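PDB 3GLD: pilin from Streptococcus pyogenes serotype M1, which forms the backbone of the pilus as a covalently joined stack of subunits, required for adhesion to host cells, bacterial aggregation and biofilm formation. Local coordinates for residues T161-K166 / G227-V232; D178-L183 / H221-D226. The protein carries 2 engineered substitutions. All blocks are in the same frame, centred on the assembly; numbering follows the deposited sequence.

Contact 1 of 2, residues T161-K166 / G227-V232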
loop_
_atom_site.group_PDB
_atom_site.type_symbol
_atom_site.label_atom_id
_atom_site.label_comp_id
_atom_site.label_asym_id
_atom_site.label_seq_id
_atom_site.Cartn_x
_atom_site.Cartn_y
_atom_site.Cartn_z
ATOM N N THR A 161 -9.140 10.321 2.245
ATOM C CA THR A 161 -9.140 11.773 2.078
ATOM C C THR A 161 -9.536 12.418 3.378
ATOM O O THR A 161 -10.277 11.809 4.174
ATOM C CB THR A 161 -10.128 12.250 1.003
ATOM O OG1 THR A 161 -11.456 11.856 1.385
ATOM C CG2 THR A 161 -9.775 11.654 -0.373
ATOM N N LEU A 162 -9.024 13.641 3.591
ATOM C CA LEU A 162 -9.502 14.528 4.629
ATOM C C LEU A 162 -10.014 15.847 4.014
ATOM O O LEU A 162 -9.278 16.570 3.316
ATOM C CB LEU A 162 -8.409 14.791 5.668
ATOM C CG LEU A 162 -8.691 15.940 6.647
ATOM C CD1 LEU A 162 -9.880 15.610 7.489
ATOM C CD2 LEU A 162 -7.479 16.215 7.519
ATOM N N THR A 163 -11.294 16.131 4.244
ATOM C CA THR A 163 -11.926 17.373 3.776
ATOM C C THR A 163 -12.151 18.283 4.985
ATOM O O THR A 163 -12.665 17.852 6.012
ATOM C CB THR A 163 -13.254 17.058 3.058
ATOM O OG1 THR A 163 -12.976 16.196 1.959
ATOM C CG2 THR A 163 -13.985 18.328 2.509
ATOM N N VAL A 164 -11.716 19.536 4.884
ATOM C CA VAL A 164 -11.969 20.507 5.953
ATOM C C VAL A 164 -12.845 21.619 5.411
ATOM O O VAL A 164 -12.521 22.234 4.410
ATOM C CB VAL A 164 -10.650 21.105 6.555
ATOM C CG1 VAL A 164 -10.979 22.097 7.720
ATOM C CG2 VAL A 164 -9.724 19.990 7.030
ATOM N N LYS A 165 -13.967 21.863 6.074
ATOM C CA LYS A 165 -14.961 22.784 5.577
ATOM C C LYS A 165 -15.168 23.887 6.591
ATOM O O LYS A 165 -15.106 23.635 7.802
ATOM C CB LYS A 165 -16.300 22.062 5.385
ATOM C CG LYS A 165 -16.293 21.071 4.261
ATOM C CD LYS A 165 -17.600 20.241 4.205
ATOM C CE LYS A 165 -18.814 21.068 3.787
ATOM N NZ LYS A 165 -20.008 20.185 3.623
ATOM N N LYS A 166 -15.421 25.100 6.092
ATOM C CA LYS A 166 -15.802 26.232 6.945
ATOM C C LYS A 166 -17.254 26.606 6.642
ATOM O O LYS A 166 -17.645 26.777 5.478
ATOM C CB LYS A 166 -14.894 27.440 6.696
ATOM C CG LYS A 166 -15.336 28.712 7.464
ATOM C CD LYS A 166 -14.925 28.573 8.914
ATOM C CE LYS A 166 -15.856 29.334 9.806
ATOM N NZ LYS A 166 -15.351 29.310 11.204
ATOM N N GLY A 227 -18.355 28.217 3.102
ATOM C CA GLY A 227 -18.597 27.475 1.878
ATOM C C GLY A 227 -17.340 27.035 1.114
ATOM O O GLY A 227 -17.434 26.486 0.022
ATOM N N GLU A 228 -16.165 27.248 1.679
ATOM C CA GLU A 228 -14.937 26.786 1.012
ATOM C C GLU A 228 -14.407 25.537 1.706
ATOM O O GLU A 228 -14.801 25.238 2.845
ATOM C CB GLU A 228 -13.878 27.907 1.009
ATOM C CG GLU A 228 -14.321 29.123 0.208
ATOM C CD GLU A 228 -13.260 30.223 0.101
ATOM O OE1 GLU A 228 -12.312 30.274 0.920
ATOM O OE2 GLU A 228 -13.384 31.028 -0.835
ATOM N N SER A 229 -13.508 24.805 1.036
ATOM C CA SER A 229 -12.913 23.661 1.685
ATOM C C SER A 229 -11.511 23.367 1.136
ATOM O O SER A 229 -11.162 23.785 0.022
ATOM C CB SER A 229 -13.822 22.423 1.507
ATOM O OG SER A 229 -13.913 22.055 0.120
ATOM N N ILE A 230 -10.723 22.655 1.937
ATOM C CA ILE A 230 -9.551 21.956 1.427
ATOM C C ILE A 230 -9.806 20.443 1.537
ATOM O O ILE A 230 -10.661 20.011 2.322
ATOM C CB ILE A 230 -8.237 22.319 2.153
ATOM C CG1 ILE A 230 -8.260 21.913 3.634
ATOM C CG2 ILE A 230 -7.895 23.813 1.957
ATOM C CD1 ILE A 230 -6.868 21.678 4.198
ATOM N N LYS A 231 -9.052 19.669 0.754
ATOM C CA LYS A 231 -9.139 18.223 0.758
ATOM C C LYS A 231 -7.719 17.678 0.519
ATOM O O LYS A 231 -7.106 17.950 -0.522
ATOM C CB LYS A 231 -10.085 17.730 -0.340
ATOM C CG LYS A 231 -10.430 16.216 -0.216
ATOM C CD LYS A 231 -10.970 15.626 -1.500
ATOM C CE LYS A 231 -12.288 16.228 -1.900
ATOM N NZ LYS A 231 -12.979 15.390 -2.936
ATOM N N VAL A 232 -7.212 16.948 1.505
ATOM C CA VAL A 232 -5.998 16.170 1.355
ATOM C C VAL A 232 -6.438 14.940 0.534
ATOM O O VAL A 232 -7.202 14.104 1.016
ATOM C CB VAL A 232 -5.442 15.775 2.731
ATOM C CG1 VAL A 232 -4.118 14.978 2.596
ATOM C CG2 VAL A 232 -5.219 17.000 3.580
#
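The CA-H of Thr161 points at Val232 O, CA to O 3.2 Å, and the same oxygen takes the N-H of Leu162 on a lone pair. Leu162 returns the bond, its O lying 2.8 Å from Val232 N. Both side chains are buried, as suits branched aliphatic residues on the inner face, where Leu162 continues onto Tyr241 and Val243. Thr163 faces the other way, beside Lys231. Its OG1, anti to its own carbonyl carbon (chi1 -59°), sits 3.3 Å from Lys231 CG; the lysine's methylenes can lie against the threonine while its amine runs on outward. Two antiparallel strands of one sheet in the C-terminal pilin domain meet here, 168° apart in direction, and strand 284-291 flanks residues 161-166 on the other edge. Val164 pairs with Ile230 through two backbone bonds, Val164 N to Ile230 O at 2.8 Å and Ile230 N to Val164 O. Their beta-branched side chains lie side by side, CB of Val164 3.9 Å from CG1 of Ile230. Lys165 rests its CG on Ser229 CB, 3.9 Å away, before its chain leads outward. Lys166 O accepts Gly227 N at 2.9 Å; Gly227 has a positive phi (75°), readily adopted by glycine. Lys166 NZ turns inward to its isopeptide link with Asn290 and a hydrogen bond to Glu245.

Contact 2 of 2, residues D178-L183 / H221-D226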
loop_
_atom_site.group_PDB
_atom_site.type_symbol
_atom_site.label_atom_id
_atom_site.label_comp_id
_atom_site.label_asym_id
_atom_site.label_seq_id
_atom_site.Cartn_x
_atom_site.Cartn_y
_atom_site.Cartn_z
ATOM N N ASP A 178 -11.933 35.523 5.808
ATOM C CA ASP A 178 -10.995 34.406 5.827
ATOM C C ASP A 178 -10.637 33.959 7.238
ATOM O O ASP A 178 -10.135 34.740 8.037
ATOM C CB ASP A 178 -9.763 34.700 4.981
ATOM C CG ASP A 178 -9.934 34.209 3.561
ATOM O OD1 ASP A 178 -9.943 32.974 3.335
ATOM O OD2 ASP A 178 -10.116 35.046 2.668
ATOM N N PHE A 179 -10.939 32.697 7.555
ATOM C CA PHE A 179 -10.555 32.142 8.840
ATOM C C PHE A 179 -9.252 31.380 8.637
ATOM O O PHE A 179 -9.128 30.648 7.656
ATOM C CB PHE A 179 -11.652 31.226 9.367
ATOM C CG PHE A 179 -12.945 31.939 9.684
ATOM C CD1 PHE A 179 -13.280 32.210 10.999
ATOM C CD2 PHE A 179 -13.834 32.306 8.664
ATOM C CE1 PHE A 179 -14.466 32.864 11.316
ATOM C CE2 PHE A 179 -15.013 32.972 8.974
ATOM C CZ PHE A 179 -15.331 33.256 10.299
ATOM N N ASN A 180 -8.294 31.556 9.556
ATOM C CA ASN A 180 -6.991 30.888 9.489
ATOM C C ASN A 180 -7.016 29.470 10.066
ATOM O O ASN A 180 -7.632 29.223 11.100
ATOM C CB ASN A 180 -5.929 31.673 10.250
ATOM C CG ASN A 180 -5.513 32.957 9.553
ATOM O OD1 ASN A 180 -5.608 33.098 8.332
ATOM N ND2 ASN A 180 -5.035 33.909 10.344
ATOM N N PHE A 181 -6.287 28.561 9.427
ATOM C CA PHE A 181 -6.236 27.173 9.892
ATOM C C PHE A 181 -4.801 26.638 9.826
ATOM O O PHE A 181 -3.988 27.114 9.022
ATOM C CB PHE A 181 -7.104 26.284 9.000
ATOM C CG PHE A 181 -8.600 26.532 9.098
ATOM C CD1 PHE A 181 -9.384 25.795 9.987
ATOM C CD2 PHE A 181 -9.236 27.421 8.228
ATOM C CE1 PHE A 181 -10.772 25.995 10.068
ATOM C CE2 PHE A 181 -10.626 27.639 8.296
ATOM C CZ PHE A 181 -11.399 26.913 9.213
ATOM N N GLY A 182 -4.512 25.639 10.662
ATOM C CA GLY A 182 -3.285 24.848 10.564
ATOM C C GLY A 182 -3.630 23.359 10.499
ATOM O O GLY A 182 -4.565 22.908 11.168
ATOM N N LEU A 183 -2.910 22.616 9.655
ATOM C CA LEU A 183 -3.033 21.167 9.577
ATOM C C LEU A 183 -1.638 20.593 9.786
ATOM O O LEU A 183 -0.688 21.000 9.109
ATOM C CB LEU A 183 -3.572 20.706 8.208
ATOM C CG LEU A 183 -3.307 19.245 7.760
ATOM C CD1 LEU A 183 -4.272 18.287 8.469
ATOM C CD2 LEU A 183 -3.501 19.153 6.263
ATOM N N HIS A 221 -0.279 25.797 6.699
ATOM C CA HIS A 221 -1.183 26.938 6.878
ATOM C C HIS A 221 -2.162 27.090 5.729
ATOM O O HIS A 221 -1.784 26.977 4.560
ATOM C CB HIS A 221 -0.389 28.251 7.030
ATOM C CG HIS A 221 0.597 28.239 8.159
ATOM N ND1 HIS A 221 0.227 28.414 9.477
ATOM C CD2 HIS A 221 1.942 28.065 8.165
ATOM C CE1 HIS A 221 1.300 28.355 10.244
ATOM N NE2 HIS A 221 2.353 28.138 9.474
ATOM N N PHE A 222 -3.419 27.391 6.068
ATOM C CA PHE A 222 -4.447 27.646 5.069
ATOM C C PHE A 222 -5.586 28.517 5.601
ATOM O O PHE A 222 -5.718 28.721 6.812
ATOM C CB PHE A 222 -4.994 26.338 4.436
ATOM C CG PHE A 222 -5.769 25.471 5.375
ATOM C CD1 PHE A 222 -5.117 24.593 6.249
ATOM C CD2 PHE A 222 -7.164 25.481 5.352
ATOM C CE1 PHE A 222 -5.845 23.754 7.096
ATOM C CE2 PHE A 222 -7.899 24.658 6.198
ATOM C CZ PHE A 222 -7.248 23.796 7.080
ATOM N N THR A 223 -6.402 29.018 4.677
ATOM C CA THR A 223 -7.531 29.858 5.042
ATOM C C THR A 223 -8.761 29.393 4.309
ATOM O O THR A 223 -8.673 28.900 3.184
ATOM C CB THR A 223 -7.287 31.368 4.702
ATOM O OG1 THR A 223 -7.136 31.526 3.283
ATOM C CG2 THR A 223 -6.048 31.904 5.380
ATOM N N LEU A 224 -9.918 29.578 4.932
ATOM C CA LEU A 224 -11.192 29.284 4.286
ATOM C C LEU A 224 -12.229 30.360 4.622
ATOM O O LEU A 224 -12.332 30.782 5.765
ATOM C CB LEU A 224 -11.747 27.926 4.749
ATOM C CG LEU A 224 -10.970 26.625 4.458
ATOM C CD1 LEU A 224 -11.540 25.441 5.201
ATOM C CD2 LEU A 224 -10.979 26.381 2.995
ATOM N N LYS A 225 -13.012 30.758 3.627
ATOM C CA LYS A 225 -14.243 31.497 3.879
ATOM C C LYS A 225 -15.414 30.509 4.014
ATOM O O LYS A 225 -15.263 29.313 3.736
ATOM C CB LYS A 225 -14.536 32.475 2.728
ATOM C CG LYS A 225 -13.405 33.460 2.381
ATOM C CD LYS A 225 -13.791 34.266 1.106
ATOM C CE LYS A 225 -12.791 35.372 0.739
ATOM N NZ LYS A 225 -11.466 34.831 0.318
ATOM N N ASP A 226 -16.582 31.009 4.443
ATOM C CA ASP A 226 -17.811 30.225 4.393
ATOM C C ASP A 226 -17.959 29.496 3.057
ATOM O O ASP A 226 -17.765 30.101 1.996
ATOM C CB ASP A 226 -19.026 31.153 4.572
ATOM C CG ASP A 226 -20.341 30.413 4.449
ATOM O OD1 ASP A 226 -20.637 29.595 5.339
ATOM O OD2 ASP A 226 -21.078 30.649 3.461
HETATM O O HOH W 1 -2.779 29.741 8.803
#
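An antiparallel strand pair at the edge of a four-stranded sheet in the C-terminal pilin domain holds residues 178-183 against 221-226, with an aromatic core on one face and polar groups on the other. Phe181 and Phe222 form the centre of the buried face. Their rings are nearly parallel, 8° between planes, but slid so far apart that they barely overlap, with centroids 5.0 Å apart. Phe181 CB sits over one face of the Phe222 ring, though its modelled closeness is doubtful. Phe222 CG lies between its backbone N and carbonyl carbon (chi1 67°), which swings the ring across toward Phe181. Farther along residues 221-226, Leu224 CB meets Phe181 CE2 at 3.7 Å, and Leu183 CB comes to the edge of the Phe222 ring; Phe and Leu suit a buried face because their side chains have no polar atoms to satisfy. At the end of the strand pair, the Asp178 carboxylate reaches across to two partners. Lys225 NZ forms a salt bridge to Asp178 OD2 at 2.7 Å, arriving on the syn side after the bend at the end of the lysine chain. Thr223 OG1 donates to Asp178 OD1 at 3.2 Å from well above the carboxylate plane. Asn180 OD1 lies beside Thr223 CG2, while Asn180 ND2 bonds Asp246. Paired backbone bonds join Phe179 to Leu224 and Phe181 to Phe222, and a water donates to Phe181 O. Strand 240-245 borders 179-183 on the side away from 221-224; Phe179 and Phe181 pack against its Glu245, so this buried face lines the isopeptide site. The same face packs on strands 151-169 and 229-236, where Phe181 and Leu224 touch Lys166; Phe181 also meets the ring of Phe288 edge-to-face.

Contacts 1 and 2 lie on the same side of the chain's centre, with their own centres about 10 Å apart, and belong to two different sheets of the C-terminal domain. Along the chain the order is 161-166, 178-183, 221-226, 227-232, so contact 2 falls between the two halves of contact 1, and residues 221-226 run directly into 227-232, carrying the chain from one sheet to the other. The sheets pack face to face: Leu224 CD1 reaches Val164 O at 3.4 Å. The amide nitrogen of the Lys166-Asn290 link packs against the Phe179 ring of contact 2, Lys166 NZ 3.6 Å from Phe179 CD1, placing this cross-link and the autocatalytic Glu245 between the two sheets.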